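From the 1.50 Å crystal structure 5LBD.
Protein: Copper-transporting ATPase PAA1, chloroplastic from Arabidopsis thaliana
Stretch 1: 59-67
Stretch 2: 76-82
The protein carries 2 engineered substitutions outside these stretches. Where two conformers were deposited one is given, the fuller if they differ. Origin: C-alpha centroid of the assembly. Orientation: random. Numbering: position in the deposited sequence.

Stretch 1 59-67: TMKAEDGTF
Stretch 2, residues 76-82: VAIVNNK

Stretch 1 is extended but irregular from Met-60 to Glu-63 (phi/psi -69/138, -127/148, -65/146, -67/141), then makes a type II turn from Glu-63 to Thr-66, with Gly-65 at 79/2 and Thr-66 N hydrogen-bonded to Glu-63 O at 3.2 Å. Stretch 2 is a strand from Val-76 to Val-79, begun earlier in the chain and closed by a type I' turn in which Val-79 N to Lys-82 O and Lys-82 N to Val-79 O are both 2.8 Å; Asn-80 and Asn-81 take positive phi (42/54 and 69/16). The two stretches run antiparallel, with Ala-62 CA 4.4 Å from Val-79 CA and Phe-67 CA 4.4 Å from Ala-77 CA.

Ile-78 is held through both backbone polar atoms. Ile-78 O accepts a hydrogen bond from Glu-63 N (2.7 Å, 159° at hydrogen) and lies 3.1 Å from Ala-62 CA, a CA-H...O contact; Ile-78 N donates to Thr-66 OG1 (3.1 Å, 171°). Thr-66, chi1 p, in turn donates OG1 to Glu-63 O at 2.9 Å, so one hydroxyl links turn and strand.

Apolar contacts join Ala-62 CB to Ala-77 CB at 3.7 Å and Met-60 CB (selenomethionine, m/t/t) to Val-79 CG1 (chi1 t) at 3.9 Å. Separately, Glu-63, m/t, makes a close contact, CD to Ile-78 CG2 (m/m) at 3.4 Å. The CA-to-CB bond of Phe-67 (chi1 t) points away, yet Phe-67 CA contacts Val-76 O at 3.4 Å.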

# COMPACT_ATOMS: atom_id res chain seq x y z
N THR A 59 12.07 11.34 2.17
CA THR A 59 10.77 10.73 2.40
C THR A 59 9.73 11.30 1.46
O THR A 59 9.56 12.52 1.35
CB THR A 59 10.34 10.97 3.85
OG1 THR A 59 10.06 12.36 4.05
CG2 THR A 59 11.43 10.53 4.84
N MSE A 60 9.05 10.41 0.74
CA MSE A 60 7.85 10.74 0.00
C MSE A 60 6.74 11.04 0.98
O MSE A 60 6.60 10.33 1.98
CB MSE A 60 7.40 9.59 -0.88
CG MSE A 60 8.47 8.98 -1.75
SE MSE A 60 7.72 7.37 -2.54
CE MSE A 60 9.25 6.75 -3.58
N LYS A 61 5.95 12.08 0.71
CA LYS A 61 4.84 12.42 1.58
C LYS A 61 3.55 12.52 0.79
O LYS A 61 3.54 12.92 -0.39
CB LYS A 61 5.10 13.74 2.32
CG LYS A 61 5.62 13.56 3.75
CD LYS A 61 5.76 14.90 4.50
CE LYS A 61 7.05 15.64 4.14
NZ LYS A 61 7.47 16.68 5.15
N ALA A 62 2.46 12.16 1.45
CA ALA A 62 1.14 12.42 0.92
C ALA A 62 0.90 13.92 0.85
O ALA A 62 1.35 14.69 1.70
CB ALA A 62 0.09 11.74 1.81
N GLU A 63 0.15 14.31 -0.16
CA GLU A 63 -0.24 15.73 -0.26
C GLU A 63 -1.17 16.07 0.89
O GLU A 63 -2.05 15.34 1.22
CB GLU A 63 -0.88 16.12 -1.61
CG GLU A 63 0.01 15.95 -2.80
CD GLU A 63 -0.65 16.39 -4.13
OE1 GLU A 63 0.05 16.46 -5.16
OE2 GLU A 63 -1.88 16.64 -4.13
N ASP A 64 -0.99 17.26 1.44
CA ASP A 64 -1.81 17.68 2.56
C ASP A 64 -3.29 17.63 2.20
O ASP A 64 -3.70 18.08 1.12
CB ASP A 64 -1.43 19.09 2.99
CG ASP A 64 0.03 19.21 3.35
OD1 ASP A 64 0.68 18.17 3.59
OD2 ASP A 64 0.53 20.36 3.40
N GLY A 65 -4.08 17.04 3.09
CA GLY A 65 -5.51 17.00 2.92
C GLY A 65 -6.05 15.95 1.96
O GLY A 65 -7.26 15.91 1.75
N THR A 66 -5.20 15.11 1.36
CA THR A 66 -5.67 14.11 0.41
C THR A 66 -5.89 12.73 1.02
O THR A 66 -6.44 11.86 0.35
CB THR A 66 -4.71 13.96 -0.77
OG1 THR A 66 -3.47 13.40 -0.32
CG2 THR A 66 -4.46 15.31 -1.44
N PHE A 67 -5.48 12.50 2.26
CA PHE A 67 -5.69 11.20 2.87
C PHE A 67 -7.18 10.96 3.11
O PHE A 67 -7.86 11.81 3.68
CB PHE A 67 -4.95 11.09 4.20
CG PHE A 67 -5.22 9.81 4.91
CD1 PHE A 67 -4.52 8.68 4.60
CD2 PHE A 67 -6.24 9.73 5.86
CE1 PHE A 67 -4.77 7.48 5.22
CE2 PHE A 67 -6.51 8.52 6.49
CZ PHE A 67 -5.78 7.40 6.16
N VAL A 76 -6.42 5.91 0.76
CA VAL A 76 -5.87 6.49 -0.46
C VAL A 76 -5.30 7.86 -0.12
O VAL A 76 -5.79 8.56 0.78
CB VAL A 76 -6.96 6.58 -1.56
CG1 VAL A 76 -8.14 7.35 -1.08
CG2 VAL A 76 -6.39 7.17 -2.87
N ALA A 77 -4.24 8.25 -0.82
CA ALA A 77 -3.72 9.61 -0.74
C ALA A 77 -3.00 9.87 -2.04
O ALA A 77 -2.75 8.96 -2.83
CB ALA A 77 -2.79 9.79 0.49
N ILE A 78 -2.68 11.12 -2.29
CA ILE A 78 -1.82 11.48 -3.40
C ILE A 78 -0.40 11.52 -2.87
O ILE A 78 -0.10 12.26 -1.94
CB ILE A 78 -2.21 12.82 -4.01
CG1 ILE A 78 -3.68 12.79 -4.44
CG2 ILE A 78 -1.30 13.19 -5.19
CD1 ILE A 78 -3.99 11.78 -5.49
N VAL A 79 0.47 10.74 -3.50
CA VAL A 79 1.88 10.71 -3.12
C VAL A 79 2.68 11.02 -4.36
O VAL A 79 2.57 10.30 -5.36
CB VAL A 79 2.27 9.35 -2.53
CG1 VAL A 79 3.72 9.35 -2.09
CG2 VAL A 79 1.37 9.01 -1.39
N ASN A 80 3.46 12.10 -4.31
CA ASN A 80 4.24 12.56 -5.45
C ASN A 80 3.42 12.46 -6.73
O ASN A 80 3.83 11.83 -7.71
CB ASN A 80 5.54 11.77 -5.56
CG ASN A 80 6.51 12.07 -4.40
OD1 ASN A 80 6.34 13.05 -3.67
ND2 ASN A 80 7.53 11.23 -4.25
N ASN A 81 2.24 13.06 -6.70
CA ASN A 81 1.36 13.20 -7.86
C ASN A 81 0.75 11.89 -8.33
O ASN A 81 0.23 11.82 -9.45
CB ASN A 81 2.09 13.87 -9.02
CG ASN A 81 2.40 15.31 -8.74
OD1 ASN A 81 3.55 15.74 -8.84
ND2 ASN A 81 1.37 16.07 -8.39
N LYS A 82 0.79 10.84 -7.51
CA LYS A 82 0.17 9.58 -7.86
C LYS A 82 -0.94 9.27 -6.88
O LYS A 82 -0.79 9.50 -5.68
CB LYS A 82 1.20 8.44 -7.86
CG LYS A 82 2.25 8.59 -8.93
CD LYS A 82 3.38 7.60 -8.72
CE LYS A 82 4.37 8.10 -7.67
NZ LYS A 82 5.09 9.31 -8.15